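Local coordinates for protein LbaCas13a H328A (C2c2) (Lachnospiraceae bacterium NK4A179, PDB 5WLH) that binds and probably processes CRISPR guide RNA and, as a Cas13a (C2c2) nuclease, uses that guide to recognise and cut target RNA, at residues Arg911-Pro915 and Ala916-His920; His920-Gly923 and Phe924-Ser927; Ile967-Ser970 and Val971-Gly975. All coordinates share one frame; numbering follows the deposited sequence.

Contact 1: residues Arg911-Pro915 and Ala916-His920; sequences RFLSP and AQANH. With nucleotides of chain B.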
loop_
_atom_site.group_PDB
_atom_site.type_symbol
_atom_site.label_atom_id
_atom_site.label_comp_id
_atom_site.label_asym_id
_atom_site.label_seq_id
_atom_site.Cartn_x
_atom_site.Cartn_y
_atom_site.Cartn_z
ATOM N N ARG A 911 2.955 -20.101 11.406
ATOM C CA ARG A 911 2.090 -21.165 11.898
ATOM C C ARG A 911 1.015 -20.632 12.834
ATOM O O ARG A 911 -0.050 -21.243 12.952
ATOM C CB ARG A 911 2.935 -22.234 12.601
ATOM C CG ARG A 911 2.176 -23.513 12.922
ATOM C CD ARG A 911 1.731 -24.251 11.680
ATOM N NE ARG A 911 1.076 -25.505 12.055
ATOM C CZ ARG A 911 -0.228 -25.633 12.307
ATOM N NH1 ARG A 911 -1.052 -24.594 12.207
ATOM N NH2 ARG A 911 -0.710 -26.815 12.654
ATOM N N PHE A 912 1.277 -19.513 13.513
ATOM C CA PHE A 912 0.319 -18.935 14.447
ATOM C C PHE A 912 -0.606 -17.917 13.791
ATOM O O PHE A 912 -1.298 -17.184 14.498
ATOM C CB PHE A 912 1.058 -18.301 15.626
ATOM C CG PHE A 912 1.294 -19.271 16.738
ATOM C CD1 PHE A 912 0.296 -19.528 17.662
ATOM C CD2 PHE A 912 2.474 -19.989 16.804
ATOM C CE1 PHE A 912 0.486 -20.450 18.657
ATOM C CE2 PHE A 912 2.677 -20.920 17.807
ATOM C CZ PHE A 912 1.679 -21.153 18.732
ATOM N N LEU A 913 -0.639 -17.867 12.463
ATOM C CA LEU A 913 -1.543 -16.961 11.767
ATOM C C LEU A 913 -2.857 -17.657 11.443
ATOM O O LEU A 913 -2.956 -18.876 11.468
ATOM C CB LEU A 913 -0.901 -16.463 10.475
ATOM C CG LEU A 913 0.411 -15.703 10.612
ATOM C CD1 LEU A 913 0.950 -15.376 9.220
ATOM C CD2 LEU A 913 0.179 -14.427 11.452
ATOM N N SER A 914 -3.882 -16.861 11.135
ATOM C CA SER A 914 -5.055 -17.440 10.501
ATOM C C SER A 914 -4.659 -17.969 9.123
ATOM O O SER A 914 -3.647 -17.539 8.558
ATOM C CB SER A 914 -6.162 -16.396 10.356
ATOM O OG SER A 914 -5.801 -15.480 9.347
ATOM N N PRO A 915 -5.437 -18.907 8.570
ATOM C CA PRO A 915 -5.141 -19.384 7.205
ATOM C C PRO A 915 -5.089 -18.259 6.195
ATOM O O PRO A 915 -4.224 -18.261 5.315
ATOM C CB PRO A 915 -6.299 -20.344 6.894
ATOM C CG PRO A 915 -6.849 -20.743 8.219
ATOM C CD PRO A 915 -6.574 -19.621 9.181
ATOM N N ALA A 916 -6.007 -17.296 6.292
ATOM C CA ALA A 916 -6.001 -16.192 5.343
ATOM C C ALA A 916 -4.751 -15.349 5.507
ATOM O O ALA A 916 -4.182 -14.874 4.522
ATOM C CB ALA A 916 -7.245 -15.329 5.525
ATOM N N GLN A 917 -4.329 -15.130 6.752
ATOM C CA GLN A 917 -3.123 -14.353 6.982
ATOM C C GLN A 917 -1.895 -15.091 6.482
ATOM O O GLN A 917 -1.024 -14.488 5.854
ATOM C CB GLN A 917 -2.967 -14.032 8.462
ATOM C CG GLN A 917 -3.956 -12.990 8.905
ATOM C CD GLN A 917 -3.885 -12.787 10.369
ATOM O OE1 GLN A 917 -3.615 -13.733 11.125
ATOM N NE2 GLN A 917 -4.097 -11.550 10.796
ATOM N N ALA A 918 -1.815 -16.401 6.735
ATOM C CA ALA A 918 -0.656 -17.142 6.248
ATOM C C ALA A 918 -0.612 -17.106 4.727
ATOM O O ALA A 918 0.466 -16.974 4.129
ATOM C CB ALA A 918 -0.696 -18.591 6.754
ATOM N N ASN A 919 -1.782 -17.212 4.088
ATOM C CA ASN A 919 -1.838 -17.116 2.633
ATOM C C ASN A 919 -1.343 -15.759 2.161
ATOM O O ASN A 919 -0.593 -15.663 1.179
ATOM C CB ASN A 919 -3.277 -17.359 2.147
ATOM C CG ASN A 919 -3.421 -17.195 0.636
ATOM O OD1 ASN A 919 -2.973 -18.044 -0.116
ATOM N ND2 ASN A 919 -4.055 -16.096 0.192
ATOM N N HIS A 920 -1.778 -14.695 2.832
ATOM C CA HIS A 920 -1.290 -13.356 2.501
ATOM C C HIS A 920 0.221 -13.249 2.695
ATOM O O HIS A 920 0.924 -12.665 1.860
ATOM C CB HIS A 920 -1.982 -12.308 3.376
ATOM C CG HIS A 920 -3.395 -12.002 2.993
ATOM N ND1 HIS A 920 -3.823 -11.941 1.684
ATOM C CD2 HIS A 920 -4.472 -11.687 3.755
ATOM C CE1 HIS A 920 -5.106 -11.632 1.655
ATOM N NE2 HIS A 920 -5.524 -11.468 2.897
ATOM P P U B 35 -4.707 -21.588 -2.113
ATOM O OP1 U B 35 -3.417 -20.869 -2.211
ATOM O OP2 U B 35 -4.652 -23.000 -2.563
ATOM O "O5'" U B 35 -5.276 -21.541 -0.637
ATOM C "C5'" U B 35 -4.786 -22.396 0.371
ATOM C "C4'" U B 35 -5.594 -22.200 1.620
ATOM O "O4'" U B 35 -5.436 -20.841 2.090
ATOM C "C3'" U B 35 -7.090 -22.348 1.427
ATOM O "O3'" U B 35 -7.467 -23.705 1.449
ATOM C "C2'" U B 35 -7.664 -21.532 2.576
ATOM O "O2'" U B 35 -7.694 -22.296 3.768
ATOM C "C1'" U B 35 -6.619 -20.411 2.721
ATOM N N1 U B 35 -7.076 -19.165 2.069
ATOM C C2 U B 35 -7.916 -18.371 2.816
ATOM O O2 U B 35 -8.245 -18.642 3.956
ATOM N N3 U B 35 -8.340 -17.237 2.189
ATOM C C4 U B 35 -8.038 -16.837 0.905
ATOM O O4 U B 35 -8.532 -15.787 0.493
ATOM C C5 U B 35 -7.171 -17.715 0.186
ATOM C C6 U B 35 -6.724 -18.829 0.780
#
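A918 N donates to S914 O at 2.8 Å, the shortest polar bond here and the first helical one of helix 915-941; N919 N to P915 O follows at 2.9 Å. The backbone N of S914 donates to OE1 of Q917 at 3.1 Å, while Q917 N returns the bond to S914 OG at 3.0 Å. These reciprocal bonds make a capping box, with S914 as N-cap. Serine suits the place because its short hydroxyl can turn back onto a backbone N-H that has no helical carbonyl to pair with. Its OG lies between its own backbone N and carbonyl carbon (chi1 72°), which aims it at the first turn. The glutamine, extended beyond CG, is long enough to reach back past the cap. P915, which lacks an N-H, loses nothing in the first turn. L913 CB packs against Q917 CB at 3.8 Å, the side chains crossing at about a right angle. N919 turns its amide to the base of U35 of chain B, with ND2 3.5 Å from C5. Among the neighbouring helices, Q917 meets F508 and H512 of 486-517, A918 touches V971 of 960-974, P915 packs on L1043 and Y1047 of 1039-1047, and A916 on E1113 of 1106-1145.

Contact 2: residues His920-Gly923 and Phe924-Ser927; sequences HMLG and FLHS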
loop_
_atom_site.group_PDB
_atom_site.type_symbol
_atom_site.label_atom_id
_atom_site.label_comp_id
_atom_site.label_asym_id
_atom_site.label_seq_id
_atom_site.Cartn_x
_atom_site.Cartn_y
_atom_site.Cartn_z
ATOM N N HIS A 920 -1.778 -14.695 2.832
ATOM C CA HIS A 920 -1.290 -13.356 2.501
ATOM C C HIS A 920 0.221 -13.249 2.695
ATOM O O HIS A 920 0.924 -12.665 1.860
ATOM C CB HIS A 920 -1.982 -12.308 3.376
ATOM C CG HIS A 920 -3.395 -12.002 2.993
ATOM N ND1 HIS A 920 -3.823 -11.941 1.684
ATOM C CD2 HIS A 920 -4.472 -11.687 3.755
ATOM C CE1 HIS A 920 -5.106 -11.632 1.655
ATOM N NE2 HIS A 920 -5.524 -11.468 2.897
ATOM N N MET A 921 0.734 -13.776 3.809
ATOM C CA MET A 921 2.173 -13.773 4.039
ATOM C C MET A 921 2.906 -14.493 2.919
ATOM O O MET A 921 3.907 -13.998 2.407
ATOM C CB MET A 921 2.500 -14.421 5.388
ATOM C CG MET A 921 3.966 -14.343 5.776
ATOM S SD MET A 921 4.143 -15.146 7.392
ATOM C CE MET A 921 5.651 -14.400 8.003
ATOM N N LEU A 922 2.391 -15.646 2.495
ATOM C CA LEU A 922 3.000 -16.350 1.376
ATOM C C LEU A 922 2.971 -15.497 0.115
ATOM O O LEU A 922 3.957 -15.454 -0.637
ATOM C CB LEU A 922 2.274 -17.674 1.152
ATOM C CG LEU A 922 2.910 -18.659 0.188
ATOM C CD1 LEU A 922 4.403 -18.855 0.513
ATOM C CD2 LEU A 922 2.141 -19.976 0.282
ATOM N N GLY A 923 1.862 -14.803 -0.123
ATOM C CA GLY A 923 1.767 -13.937 -1.286
ATOM C C GLY A 923 2.779 -12.802 -1.251
ATOM O O GLY A 923 3.335 -12.425 -2.279
ATOM N N PHE A 924 3.040 -12.250 -0.059
ATOM C CA PHE A 924 4.034 -11.189 0.057
ATOM C C PHE A 924 5.435 -11.722 -0.232
ATOM O O PHE A 924 6.269 -11.029 -0.827
ATOM C CB PHE A 924 3.978 -10.577 1.457
ATOM C CG PHE A 924 2.849 -9.586 1.638
ATOM C CD1 PHE A 924 2.657 -8.579 0.716
ATOM C CD2 PHE A 924 1.993 -9.672 2.732
ATOM C CE1 PHE A 924 1.599 -7.663 0.877
ATOM C CE2 PHE A 924 0.954 -8.759 2.895
ATOM C CZ PHE A 924 0.776 -7.758 1.977
ATOM N N LEU A 925 5.720 -12.937 0.217
ATOM C CA LEU A 925 6.995 -13.551 -0.122
ATOM C C LEU A 925 7.133 -13.690 -1.629
ATOM O O LEU A 925 8.184 -13.379 -2.199
ATOM C CB LEU A 925 7.122 -14.906 0.551
ATOM C CG LEU A 925 8.469 -15.571 0.266
ATOM C CD1 LEU A 925 9.541 -14.844 1.052
ATOM C CD2 LEU A 925 8.415 -17.056 0.661
ATOM N N HIS A 926 6.078 -14.184 -2.289
ATOM C CA HIS A 926 6.114 -14.313 -3.743
ATOM C C HIS A 926 6.345 -12.975 -4.422
ATOM O O HIS A 926 7.105 -12.887 -5.402
ATOM C CB HIS A 926 4.806 -14.884 -4.251
ATOM C CG HIS A 926 4.524 -16.260 -3.759
ATOM N ND1 HIS A 926 3.258 -16.801 -3.790
ATOM C CD2 HIS A 926 5.333 -17.206 -3.228
ATOM C CE1 HIS A 926 3.298 -18.027 -3.299
ATOM N NE2 HIS A 926 4.541 -18.297 -2.951
ATOM N N SER A 927 5.647 -11.941 -3.953
ATOM C CA SER A 927 5.774 -10.619 -4.552
ATOM C C SER A 927 7.182 -10.083 -4.358
ATOM O O SER A 927 7.759 -9.474 -5.268
ATOM C CB SER A 927 4.734 -9.667 -3.947
ATOM O OG SER A 927 3.423 -10.042 -4.350
#
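Four successive i to i+4 backbone bonds join the two turns, beginning with F924 N to H920 O at 2.9 Å. Over this regular backbone the H926 ring lies against L922. The L922 carbonyl O sits 3.2 Å above the ring plane, over its centre, and also accepts the backbone N-H of H926. Farther out, L922 CD1 touches H926 NE2 at 3.5 Å. With H926 CG anti to its carbonyl carbon (chi1 -63°), the ring folds back over the preceding turn. Histidine suits the place: its flat ring takes the L922 carbonyl O over one face, CG and CD1 of L922 touch NE2 and CE1, and NE2 makes a weak hydrogen bond to D964 of helix 960-974. Replacing H926 by alanine is likely to leave a gap beside L922 CD1 and D964 without its weak partner. F924 packs along the same helix, its CD2 3.3 Å from H920 O, and its ring also reaches Y505 and E501 of helix 486-517. L925 CD2 approaches L922 CD1 at 4.4 Å. Such i, i+3 and i, i+4 pairing is that of an ordinary alpha-helix, and this part of helix 915-941 packs against helices 486-517, 901-911 and 960-974.

Contact 3: residues Ile967-Ser970 and Val971-Gly975; sequences IDLS and VKLCG. With nucleotides of chain B.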
loop_
_atom_site.group_PDB
_atom_site.type_symbol
_atom_site.label_atom_id
_atom_site.label_comp_id
_atom_site.label_asym_id
_atom_site.label_seq_id
_atom_site.Cartn_x
_atom_site.Cartn_y
_atom_site.Cartn_z
ATOM N N ILE A 967 6.108 -21.608 5.003
ATOM C CA ILE A 967 4.870 -20.844 5.120
ATOM C C ILE A 967 3.718 -21.617 4.505
ATOM O O ILE A 967 2.617 -21.656 5.059
ATOM C CB ILE A 967 5.011 -19.459 4.475
ATOM C CG1 ILE A 967 6.138 -18.668 5.130
ATOM C CG2 ILE A 967 3.684 -18.684 4.632
ATOM C CD1 ILE A 967 6.287 -17.261 4.550
ATOM N N ASP A 968 3.956 -22.234 3.342
ATOM C CA ASP A 968 2.929 -23.034 2.682
ATOM C C ASP A 968 2.444 -24.157 3.588
ATOM O O ASP A 968 1.237 -24.453 3.637
ATOM C CB ASP A 968 3.476 -23.586 1.367
ATOM C CG ASP A 968 2.517 -24.556 0.695
ATOM O OD1 ASP A 968 1.631 -24.097 -0.048
ATOM O OD2 ASP A 968 2.646 -25.781 0.925
ATOM N N LEU A 969 3.365 -24.778 4.333
ATOM C CA LEU A 969 2.966 -25.786 5.311
ATOM C C LEU A 969 2.024 -25.180 6.339
ATOM O O LEU A 969 0.987 -25.767 6.662
ATOM C CB LEU A 969 4.205 -26.404 5.976
ATOM C CG LEU A 969 3.936 -27.317 7.176
ATOM C CD1 LEU A 969 4.844 -28.553 7.170
ATOM C CD2 LEU A 969 4.087 -26.555 8.504
ATOM N N SER A 970 2.326 -23.960 6.801
ATOM C CA SER A 970 1.440 -23.278 7.735
ATOM C C SER A 970 0.086 -22.959 7.108
ATOM O O SER A 970 -0.957 -23.163 7.741
ATOM C CB SER A 970 2.113 -22.000 8.247
ATOM O OG SER A 970 3.141 -22.331 9.151
ATOM N N VAL A 971 0.072 -22.455 5.871
ATOM C CA VAL A 971 -1.208 -22.160 5.222
ATOM C C VAL A 971 -2.120 -23.376 5.297
ATOM O O VAL A 971 -3.280 -23.294 5.715
ATOM C CB VAL A 971 -0.995 -21.727 3.758
ATOM C CG1 VAL A 971 -2.348 -21.613 3.026
ATOM C CG2 VAL A 971 -0.244 -20.415 3.677
ATOM N N LYS A 972 -1.584 -24.531 4.911
ATOM C CA LYS A 972 -2.378 -25.753 4.844
ATOM C C LYS A 972 -2.798 -26.209 6.234
ATOM O O LYS A 972 -3.971 -26.533 6.469
ATOM C CB LYS A 972 -1.571 -26.840 4.127
ATOM C CG LYS A 972 -1.463 -26.603 2.613
ATOM C CD LYS A 972 -0.217 -27.218 2.027
ATOM C CE LYS A 972 -0.257 -27.258 0.498
ATOM N NZ LYS A 972 1.094 -27.604 -0.086
ATOM N N LEU A 973 -1.860 -26.204 7.185
ATOM C CA LEU A 973 -2.162 -26.726 8.510
ATOM C C LEU A 973 -2.980 -25.746 9.358
ATOM O O LEU A 973 -3.777 -26.182 10.197
ATOM C CB LEU A 973 -0.860 -27.112 9.215
ATOM C CG LEU A 973 -0.101 -28.306 8.597
ATOM C CD1 LEU A 973 1.030 -28.760 9.482
ATOM C CD2 LEU A 973 -1.056 -29.487 8.354
ATOM N N CYS A 974 -2.820 -24.433 9.163
ATOM C CA CYS A 974 -3.665 -23.487 9.890
ATOM C C CYS A 974 -5.132 -23.693 9.558
ATOM O O CYS A 974 -5.999 -23.479 10.413
ATOM C CB CYS A 974 -3.252 -22.049 9.577
ATOM S SG CYS A 974 -1.629 -21.665 10.299
ATOM N N GLY A 975 -5.425 -24.110 8.337
ATOM C CA GLY A 975 -6.792 -24.359 7.929
ATOM C C GLY A 975 -7.264 -25.778 8.158
ATOM O O GLY A 975 -8.374 -26.124 7.733
ATOM P P A B 36 -8.386 -24.304 0.288
ATOM O OP1 A B 36 -8.471 -25.750 0.594
ATOM O OP2 A B 36 -7.940 -23.839 -1.041
ATOM O "O5'" A B 36 -9.783 -23.615 0.558
ATOM C "C5'" A B 36 -10.916 -23.969 -0.215
ATOM C "C4'" A B 36 -12.117 -24.184 0.664
ATOM O "O4'" A B 36 -11.868 -25.276 1.590
ATOM C "C3'" A B 36 -12.515 -23.005 1.525
ATOM O "O3'" A B 36 -13.913 -23.164 1.761
ATOM C "C2'" A B 36 -11.739 -23.282 2.816
ATOM O "O2'" A B 36 -12.211 -22.597 3.953
ATOM C "C1'" A B 36 -11.920 -24.792 2.928
ATOM N N9 A B 36 -10.895 -25.528 3.660
ATOM C C8 A B 36 -9.530 -25.372 3.663
ATOM N N7 A B 36 -8.910 -26.281 4.379
ATOM C C5 A B 36 -9.933 -27.102 4.848
ATOM C C6 A B 36 -9.943 -28.254 5.660
ATOM N N6 A B 36 -8.835 -28.802 6.174
ATOM N N1 A B 36 -11.140 -28.826 5.934
ATOM C C2 A B 36 -12.248 -28.282 5.422
ATOM N N3 A B 36 -12.361 -27.207 4.643
ATOM C C4 A B 36 -11.155 -26.659 4.395
ATOM P P U B 35 -4.707 -21.588 -2.113
ATOM O OP1 U B 35 -3.417 -20.869 -2.211
ATOM O OP2 U B 35 -4.652 -23.000 -2.563
ATOM O "O5'" U B 35 -5.276 -21.541 -0.637
ATOM C "C5'" U B 35 -4.786 -22.396 0.371
ATOM C "C4'" U B 35 -5.594 -22.200 1.620
ATOM O "O4'" U B 35 -5.436 -20.841 2.090
ATOM C "C3'" U B 35 -7.090 -22.348 1.427
ATOM O "O3'" U B 35 -7.467 -23.705 1.449
ATOM C "C2'" U B 35 -7.664 -21.532 2.576
ATOM O "O2'" U B 35 -7.694 -22.296 3.768
ATOM C "C1'" U B 35 -6.619 -20.411 2.721
ATOM N N1 U B 35 -7.076 -19.165 2.069
ATOM C C2 U B 35 -7.916 -18.371 2.816
ATOM O O2 U B 35 -8.245 -18.642 3.956
ATOM N N3 U B 35 -8.340 -17.237 2.189
ATOM C C4 U B 35 -8.038 -16.837 0.905
ATOM O O4 U B 35 -8.532 -15.787 0.493
ATOM C C5 U B 35 -7.171 -17.715 0.186
ATOM C C6 U B 35 -6.724 -18.829 0.780
#
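S970, V971 and D968 have the most surface buried where the last two turns of alpha-helix 960-974 meet, beside the bound RNA. S970 gives the shortest backbone bond of the group, its O accepting from C974 N at 2.7 Å. Its small side chain fits between helices: OG bonds to S910 OG of helix 901-911. V971 is beta-branched and compact, and its N donates to I967 O at 2.8 Å. Its two methyls divide the work: CG2 faces back to I967, meeting that residue's CG2 at 4.4 Å, while CG1 stands anti to the backbone N (chi1 172°) and reaches the ribose of U35 of chain B, 3.3 Å from O4'. D968 faces K972 one turn on. The lysine chain runs extended past CG and crosses the aspartate obliquely, its CD and CE near OD2, and the opposite charges probably offset each other. On another side, L969 CD2 packs on L973 CD1 at 3.9 Å, near M635 of helix 635-645. G975 is the first residue past the helix; a side chain there would crowd O2' of U35 of chain B. In the salt bridge, D968 OD2 takes K972 NZ on its syn lone pair, at 2.6 Å.

How the contacts relate
Along the chain, contact 1 comes first, turning the loop after helix 901-911 into the start of helix 915-941. Contact 2 follows on the same helix, sharing H920, so the two run in series and neither nests nor crosses; L913 CD1 packs on M921 SD at 3.7 Å between them. Contact 3 lies later, at the end of helix 960-974, and closes no long loop of its own. Yet it returns to both: C974 and S970 pack on R911 beside contact 1, and I967 and V971 meet M921 and L922 of contact 2. Together they tie helices 901-911, 915-941 and 960-974, with contacts 1 and 3 both touching U35 of chain B.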